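Local coordinates for probable transcriptional regulator (Pseudomonas aeruginosa, PDB 2NNN), which probably binds DNA as a dimeric transcription factor of the MarR family, through a winged helix-turn-helix domain, at residues D11-G14 against F15-R18; A67-K70 against G71-R75; E74-K78 against R79-Q83. All coordinates share one frame; numbering follows the deposited sequence.

Interaction 1: residues D11-G14 against F15-R18; sequences DQIG and FILR
Ile-13 O accepts the backbone N-H of Leu-17, with Leu-17 N 2.9 Å away, the shortest of three main-chain bonds that wind the first turn of helix 13-31. Ile-16 N reaches Gln-12 O at 3.3 Å, the longest of the three, and Arg-18 N takes Gly-14 O. Gln-12 occupies the N-cap position; its amide NE2 turns back to the carbonyl of Arg-8. In MarR-family dimers the N- and C-terminal helices of both subunits form the dimerisation region, and in agreement the second subunit packs Asn-117 on Ile-13, Ile-140 on Ile-16 and Asn-21 on Leu-17 at this start of the N-terminal helix. Apolar contacts join residues three and four apart. Ile-13 has CG1 anti to its N (chi1 -163°), which sets CG1 4.3 Å from Leu-17 CG; CD1, turned by chi2 (73°), reaches Ile-16 CD1 at 4.4 Å. Side-chain carbons also rest on the carbonyls of the preceding turn: Leu-17 CG lies 3.2 Å from Ile-13 O and Ile-16 CG1 3.3 Å from Gln-12 O. Arg-18 touches Gly-14 O through CB, then bends at chi3 and carries its guanidinium to the carbonyl of Thr-62 in the second subunit.

Interaction 2: residues A67-K70 against G71-R75; sequences ATIK and GVVER
Lys-70 and Glu-74, one helical turn apart, cross at a slant on the outer side of helix 66-78. The extended lysine chain lays CG and CE beside Glu-74 OE2, which is 3.5 Å from Lys-70 CE, and the bend at chi4 (82°) sets where NZ lies. The ion pair itself is long, with Lys-70 NZ 3.8 Å from Glu-74 OE2, and is probably a weak electrostatic attraction. Nearer the backbone, Glu-74 CG rests 3.3 Å from Lys-70 O, the same carbonyl that accepts the backbone N of Glu-74.

The inner side is aliphatic. Ile-69 CG1, anti to the backbone N, leans along the helix and meets Val-73 CG2 at 4.0 Å, again obliquely, while its CD1 reaches Val-72 CG1 at 4.4 Å. Val-73 CG2 also lies against Ile-69 O, whose carbonyl takes the N-H of Val-73.

Arg-75 curls back along a third side. Its NE donates to Gly-71 O at 3.0 Å; the oxygen lies close to the guanidinium plane, yet NE stands above the carbonyl plane, and Arg-75 N approaches the same oxygen from the opposite face. Two donors thus grip one carbonyl and steady the first part of the arginine.

In MarR-type winged helix-turn-helix domains the helix in this position is the probable DNA-recognition helix. Its aliphatic side is buried: Ile-69 and Val-72 meet Ala-43 of helix 38-50, Ile-69 and Val-73 meet Leu-58 of helix 55-61, and Val-73 reaches Ile-82 and Arg-84 of strand 82-87.

Interaction 3: residues E74-K78 against R79-Q83; sequences ERLDK and RGLIQ
Leu-76 O and Asp-77 O, two carbonyls of the last turn of helix 66-78, are taken up by backbone N-H groups from the turn that follows. Leu-81 N reaches Leu-76 O at 2.9 Å, almost head-on to the carbonyl (C=O...N angle 163°). Gly-80 N comes to Asp-77 O from above the carbonyl plane in a short bond of 2.6 Å. With Gly-80 at positive phi (80°), these two bonds make a Schellman motif, the C-cap that ends the helix and turns the chain into strand 82-87. One turn back, Glu-74 O still accepts Lys-78 N in helical fashion.

Side chains close round this frame. Ile-82 CG2 meets Leu-76 CB at 4.1 Å, and Leu-81 CD1 lies 4.2 Å from Leu-76 CD1; both residues cross Leu-76 at about a right angle. Ile-82 CG1 stands between its backbone N and carbonyl carbon (chi1 58°), which carries that branch against Asp-77, where CD1 lies against CB and CG, 3.7 Å from Asp-77 CG. Arg-79 lays its aliphatic part over the preceding turn, with CG 3.4 Å from Arg-75 O. Past the turn, Leu-81 and Gln-83 form backbone hydrogen bonds with Ser-99 and Ser-97, and Ser-99 OG makes weak bonds to Gly-80 O and Ile-82 O.

Carbonyls that the helix can no longer serve from within are thus met by the departing chain, and a salt bridge from OD2 to Arg-84 gives the Asp-77 carboxylate an ionic partner, which would favour its charged form beside an apolar neighbour.

Interactions 2 and 3 are successive parts of one unit: they share Glu-74 and Arg-75 on helix 66-78, their centres lie about 10 Å apart, and they touch where Val-73 O meets Ile-82 CG1 at 3.8 Å. Interaction 2 covers the body of the probable recognition helix, interaction 3 its C-terminal end and the passage into the wing hairpin of strands 82-87 and 93-98. Interaction 1 stands apart at the dimer interface, its centre about 28 Å from that of interaction 2 and about 34 Å from that of interaction 3, which is on the opposite side of the chain's centre. Nearest atoms remain about 17 Å and 18 Å away, respectively.

Interaction 1: residues D11-G14 against F15-R18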
loop_
_atom_site.group_PDB
_atom_site.type_symbol
_atom_site.label_atom_id
_atom_site.label_comp_id
_atom_site.label_asym_id
_atom_site.label_seq_id
_atom_site.Cartn_x
_atom_site.Cartn_y
_atom_site.Cartn_z
ATOM N N ASP A 11 -7.693 14.856 -0.938
ATOM C CA ASP A 11 -8.982 14.282 -1.325
ATOM C C ASP A 11 -8.818 13.063 -2.228
ATOM O O ASP A 11 -9.760 12.290 -2.418
ATOM C CB ASP A 11 -9.828 15.331 -2.044
ATOM C CG ASP A 11 -10.132 16.524 -1.164
ATOM O OD1 ASP A 11 -10.371 16.331 0.054
ATOM O OD2 ASP A 11 -10.125 17.656 -1.692
ATOM N N GLN A 12 -7.631 12.891 -2.795
ATOM C CA GLN A 12 -7.406 11.787 -3.720
ATOM C C GLN A 12 -7.382 10.500 -2.935
ATOM O O GLN A 12 -6.607 10.358 -1.996
ATOM C CB GLN A 12 -6.103 11.984 -4.506
ATOM C CG GLN A 12 -6.056 13.283 -5.294
ATOM C CD GLN A 12 -7.373 13.589 -5.996
ATOM O OE1 GLN A 12 -7.833 12.821 -6.855
ATOM N NE2 GLN A 12 -7.995 14.706 -5.623
ATOM N N ILE A 13 -8.248 9.569 -3.315
ATOM C CA ILE A 13 -8.376 8.298 -2.620
ATOM C C ILE A 13 -7.112 7.438 -2.667
ATOM O O ILE A 13 -6.870 6.649 -1.765
ATOM C CB ILE A 13 -9.635 7.522 -3.075
ATOM C CG1 ILE A 13 -9.992 6.413 -2.072
ATOM C CG2 ILE A 13 -9.463 6.979 -4.492
ATOM C CD1 ILE A 13 -10.591 6.929 -0.778
ATOM N N GLY A 14 -6.285 7.609 -3.685
ATOM C CA GLY A 14 -4.996 6.911 -3.735
ATOM C C GLY A 14 -4.026 7.311 -2.633
ATOM O O GLY A 14 -3.412 6.463 -2.006
ATOM N N PHE A 15 -3.899 8.614 -2.405
ATOM C CA PHE A 15 -3.070 9.170 -1.327
ATOM C C PHE A 15 -3.562 8.669 0.037
ATOM O O PHE A 15 -2.769 8.234 0.876
ATOM C CB PHE A 15 -3.123 10.705 -1.411
ATOM C CG PHE A 15 -2.244 11.419 -0.417
ATOM C CD1 PHE A 15 -0.940 10.976 -0.144
ATOM C CD2 PHE A 15 -2.703 12.570 0.223
ATOM C CE1 PHE A 15 -0.142 11.632 0.767
ATOM C CE2 PHE A 15 -1.895 13.243 1.142
ATOM C CZ PHE A 15 -0.612 12.778 1.408
ATOM N N ILE A 16 -4.880 8.712 0.231
ATOM C CA ILE A 16 -5.534 8.243 1.449
ATOM C C ILE A 16 -5.279 6.748 1.666
ATOM O O ILE A 16 -4.873 6.345 2.740
ATOM C CB ILE A 16 -7.060 8.546 1.396
ATOM C CG1 ILE A 16 -7.301 10.067 1.245
ATOM C CG2 ILE A 16 -7.784 7.972 2.624
ATOM C CD1 ILE A 16 -8.774 10.469 1.178
ATOM N N LEU A 17 -5.496 5.935 0.629
ATOM C CA LEU A 17 -5.214 4.492 0.705
ATOM C C LEU A 17 -3.782 4.194 1.089
ATOM O O LEU A 17 -3.546 3.337 1.919
ATOM C CB LEU A 17 -5.553 3.779 -0.604
ATOM C CG LEU A 17 -7.029 3.585 -0.901
ATOM C CD1 LEU A 17 -7.185 2.999 -2.314
ATOM C CD2 LEU A 17 -7.657 2.709 0.167
ATOM N N ARG A 18 -2.835 4.916 0.500
ATOM C CA ARG A 18 -1.413 4.737 0.811
ATOM C C ARG A 18 -1.113 5.038 2.276
ATOM O O ARG A 18 -0.401 4.287 2.942
ATOM C CB ARG A 18 -0.535 5.603 -0.103
ATOM C CG ARG A 18 0.938 5.535 0.281
ATOM C CD ARG A 18 1.888 5.962 -0.830
ATOM N NE ARG A 18 1.866 7.392 -1.187
ATOM C CZ ARG A 18 2.336 8.397 -0.441
ATOM N NH1 ARG A 18 2.834 8.175 0.768
ATOM N NH2 ARG A 18 2.289 9.644 -0.907
#

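Interaction 2: residues A67-K70 against G71-R75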
loop_
_atom_site.group_PDB
_atom_site.type_symbol
_atom_site.label_atom_id
_atom_site.label_comp_id
_atom_site.label_asym_id
_atom_site.label_seq_id
_atom_site.Cartn_x
_atom_site.Cartn_y
_atom_site.Cartn_z
ATOM N N ALA A 67 6.375 -13.876 -8.695
ATOM C CA ALA A 67 7.639 -13.346 -8.170
ATOM C C ALA A 67 7.535 -12.902 -6.697
ATOM O O ALA A 67 8.447 -13.153 -5.911
ATOM C CB ALA A 67 8.139 -12.198 -9.042
ATOM N N THR A 68 6.429 -12.253 -6.332
ATOM C CA THR A 68 6.202 -11.819 -4.955
ATOM C C THR A 68 6.006 -12.995 -4.005
ATOM O O THR A 68 6.668 -13.059 -2.980
ATOM C CB THR A 68 5.004 -10.846 -4.843
ATOM O OG1 THR A 68 5.150 -9.810 -5.814
ATOM C CG2 THR A 68 4.933 -10.204 -3.456
ATOM N N ILE A 69 5.106 -13.921 -4.341
ATOM C CA ILE A 69 4.881 -15.082 -3.491
ATOM C C ILE A 69 6.102 -15.977 -3.435
ATOM O O ILE A 69 6.376 -16.574 -2.398
ATOM C CB ILE A 69 3.606 -15.888 -3.853
ATOM C CG1 ILE A 69 3.243 -16.850 -2.714
ATOM C CG2 ILE A 69 3.765 -16.639 -5.173
ATOM C CD1 ILE A 69 2.745 -16.166 -1.450
ATOM N N LYS A 70 6.837 -16.058 -4.545
ATOM C CA LYS A 70 8.077 -16.825 -4.606
ATOM C C LYS A 70 8.999 -16.455 -3.442
ATOM O O LYS A 70 9.515 -17.326 -2.749
ATOM C CB LYS A 70 8.793 -16.564 -5.927
ATOM C CG LYS A 70 9.945 -17.520 -6.201
ATOM C CD LYS A 70 10.643 -17.194 -7.519
ATOM C CE LYS A 70 11.994 -17.893 -7.615
ATOM N NZ LYS A 70 11.860 -19.311 -8.070
ATOM N N GLY A 71 9.175 -15.154 -3.223
ATOM C CA GLY A 71 10.153 -14.659 -2.273
ATOM C C GLY A 71 9.627 -14.613 -0.848
ATOM O O GLY A 71 10.401 -14.736 0.107
ATOM N N VAL A 72 8.322 -14.416 -0.694
ATOM C CA VAL A 72 7.706 -14.547 0.612
ATOM C C VAL A 72 7.881 -15.988 1.110
ATOM O O VAL A 72 8.308 -16.204 2.251
ATOM C CB VAL A 72 6.210 -14.133 0.593
ATOM C CG1 VAL A 72 5.441 -14.793 1.738
ATOM C CG2 VAL A 72 6.080 -12.629 0.634
ATOM N N VAL A 73 7.568 -16.965 0.252
ATOM C CA VAL A 73 7.680 -18.380 0.625
ATOM C C VAL A 73 9.138 -18.768 0.911
ATOM O O VAL A 73 9.408 -19.533 1.835
ATOM C CB VAL A 73 7.039 -19.322 -0.426
ATOM C CG1 VAL A 73 7.417 -20.781 -0.164
ATOM C CG2 VAL A 73 5.531 -19.182 -0.419
ATOM N N GLU A 74 10.068 -18.218 0.138
ATOM C CA GLU A 74 11.491 -18.466 0.376
ATOM C C GLU A 74 11.985 -17.886 1.704
ATOM O O GLU A 74 12.719 -18.554 2.428
ATOM C CB GLU A 74 12.345 -17.996 -0.806
ATOM C CG GLU A 74 12.286 -18.960 -1.991
ATOM C CD GLU A 74 12.823 -18.373 -3.298
ATOM O OE1 GLU A 74 13.382 -17.249 -3.276
ATOM O OE2 GLU A 74 12.688 -19.045 -4.356
ATOM N N ARG A 75 11.559 -16.666 2.035
ATOM C CA ARG A 75 11.872 -16.062 3.332
ATOM C C ARG A 75 11.195 -16.788 4.495
ATOM O O ARG A 75 11.764 -16.906 5.572
ATOM C CB ARG A 75 11.531 -14.574 3.343
ATOM C CG ARG A 75 12.466 -13.738 2.464
ATOM C CD ARG A 75 12.010 -12.290 2.344
ATOM N NE ARG A 75 10.679 -12.176 1.735
ATOM C CZ ARG A 75 9.958 -11.056 1.701
ATOM N NH1 ARG A 75 10.424 -9.933 2.247
ATOM N NH2 ARG A 75 8.763 -11.058 1.132
#

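Interaction 3: residues E74-K78 against R79-Q83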
loop_
_atom_site.group_PDB
_atom_site.type_symbol
_atom_site.label_atom_id
_atom_site.label_comp_id
_atom_site.label_asym_id
_atom_site.label_seq_id
_atom_site.Cartn_x
_atom_site.Cartn_y
_atom_site.Cartn_z
ATOM N N GLU A 74 10.068 -18.218 0.138
ATOM C CA GLU A 74 11.491 -18.466 0.376
ATOM C C GLU A 74 11.985 -17.886 1.704
ATOM O O GLU A 74 12.719 -18.554 2.428
ATOM C CB GLU A 74 12.345 -17.996 -0.806
ATOM C CG GLU A 74 12.286 -18.960 -1.991
ATOM C CD GLU A 74 12.823 -18.373 -3.298
ATOM O OE1 GLU A 74 13.382 -17.249 -3.276
ATOM O OE2 GLU A 74 12.688 -19.045 -4.356
ATOM N N ARG A 75 11.559 -16.666 2.035
ATOM C CA ARG A 75 11.872 -16.062 3.332
ATOM C C ARG A 75 11.195 -16.788 4.495
ATOM O O ARG A 75 11.764 -16.906 5.572
ATOM C CB ARG A 75 11.531 -14.574 3.343
ATOM C CG ARG A 75 12.466 -13.738 2.464
ATOM C CD ARG A 75 12.010 -12.290 2.344
ATOM N NE ARG A 75 10.679 -12.176 1.735
ATOM C CZ ARG A 75 9.958 -11.056 1.701
ATOM N NH1 ARG A 75 10.424 -9.933 2.247
ATOM N NH2 ARG A 75 8.763 -11.058 1.132
ATOM N N LEU A 76 9.983 -17.282 4.265
ATOM C CA LEU A 76 9.288 -18.148 5.213
ATOM C C LEU A 76 10.025 -19.494 5.363
ATOM O O LEU A 76 9.952 -20.141 6.412
ATOM C CB LEU A 76 7.856 -18.369 4.724
ATOM C CG LEU A 76 6.617 -18.011 5.559
ATOM C CD1 LEU A 76 6.757 -16.697 6.302
ATOM C CD2 LEU A 76 5.369 -17.988 4.680
ATOM N N ASP A 77 10.743 -19.902 4.313
ATOM C CA ASP A 77 11.499 -21.158 4.311
ATOM C C ASP A 77 12.776 -21.036 5.127
ATOM O O ASP A 77 13.040 -21.854 6.002
ATOM C CB ASP A 77 11.827 -21.596 2.882
ATOM C CG ASP A 77 12.331 -23.036 2.809
ATOM O OD1 ASP A 77 12.182 -23.779 3.808
ATOM O OD2 ASP A 77 12.882 -23.425 1.753
ATOM N N LYS A 78 13.560 -20.005 4.823
ATOM C CA LYS A 78 14.750 -19.629 5.587
ATOM C C LYS A 78 14.506 -19.694 7.107
ATOM O O LYS A 78 15.408 -20.044 7.870
ATOM C CB LYS A 78 15.182 -18.216 5.168
ATOM C CG LYS A 78 16.546 -17.735 5.689
ATOM C CD LYS A 78 16.692 -16.209 5.521
ATOM C CE LYS A 78 16.542 -15.754 4.048
ATOM N NZ LYS A 78 16.182 -14.300 3.901
ATOM N N ARG A 79 13.288 -19.371 7.537
ATOM C CA ARG A 79 12.927 -19.415 8.954
ATOM C C ARG A 79 12.440 -20.786 9.428
ATOM O O ARG A 79 12.166 -20.966 10.612
ATOM C CB ARG A 79 11.875 -18.347 9.270
ATOM C CG ARG A 79 12.316 -16.952 8.908
ATOM C CD ARG A 79 11.164 -15.989 8.968
ATOM N NE ARG A 79 10.772 -15.728 10.353
ATOM C CZ ARG A 79 11.051 -14.613 11.025
ATOM N NH1 ARG A 79 11.726 -13.624 10.445
ATOM N NH2 ARG A 79 10.637 -14.490 12.281
ATOM N N GLY A 80 12.342 -21.745 8.513
ATOM C CA GLY A 80 11.878 -23.099 8.842
ATOM C C GLY A 80 10.366 -23.239 8.954
ATOM O O GLY A 80 9.871 -24.189 9.560
ATOM N N LEU A 81 9.623 -22.310 8.354
ATOM C CA LEU A 81 8.184 -22.245 8.596
ATOM C C LEU A 81 7.325 -22.950 7.553
ATOM O O LEU A 81 6.115 -23.102 7.747
ATOM C CB LEU A 81 7.726 -20.798 8.792
ATOM C CG LEU A 81 8.420 -19.971 9.882
ATOM C CD1 LEU A 81 7.804 -18.587 9.901
ATOM C CD2 LEU A 81 8.356 -20.631 11.264
ATOM N N ILE A 82 7.941 -23.382 6.454
ATOM C CA ILE A 82 7.207 -24.103 5.409
ATOM C C ILE A 82 7.868 -25.428 5.049
ATOM O O ILE A 82 9.070 -25.631 5.299
ATOM C CB ILE A 82 6.966 -23.242 4.109
ATOM C CG1 ILE A 82 8.276 -22.743 3.492
ATOM C CG2 ILE A 82 6.031 -22.069 4.375
ATOM C CD1 ILE A 82 8.688 -23.498 2.254
ATOM N N GLN A 83 7.063 -26.328 4.485
ATOM C CA GLN A 83 7.559 -27.555 3.871
ATOM C C GLN A 83 7.020 -27.692 2.438
ATOM O O GLN A 83 5.870 -27.330 2.132
ATOM C CB GLN A 83 7.260 -28.796 4.739
ATOM C CG GLN A 83 5.780 -29.174 4.891
ATOM C CD GLN A 83 5.452 -30.054 6.116
ATOM O OE1 GLN A 83 4.285 -30.410 6.319
ATOM N NE2 GLN A 83 6.467 -30.395 6.934
#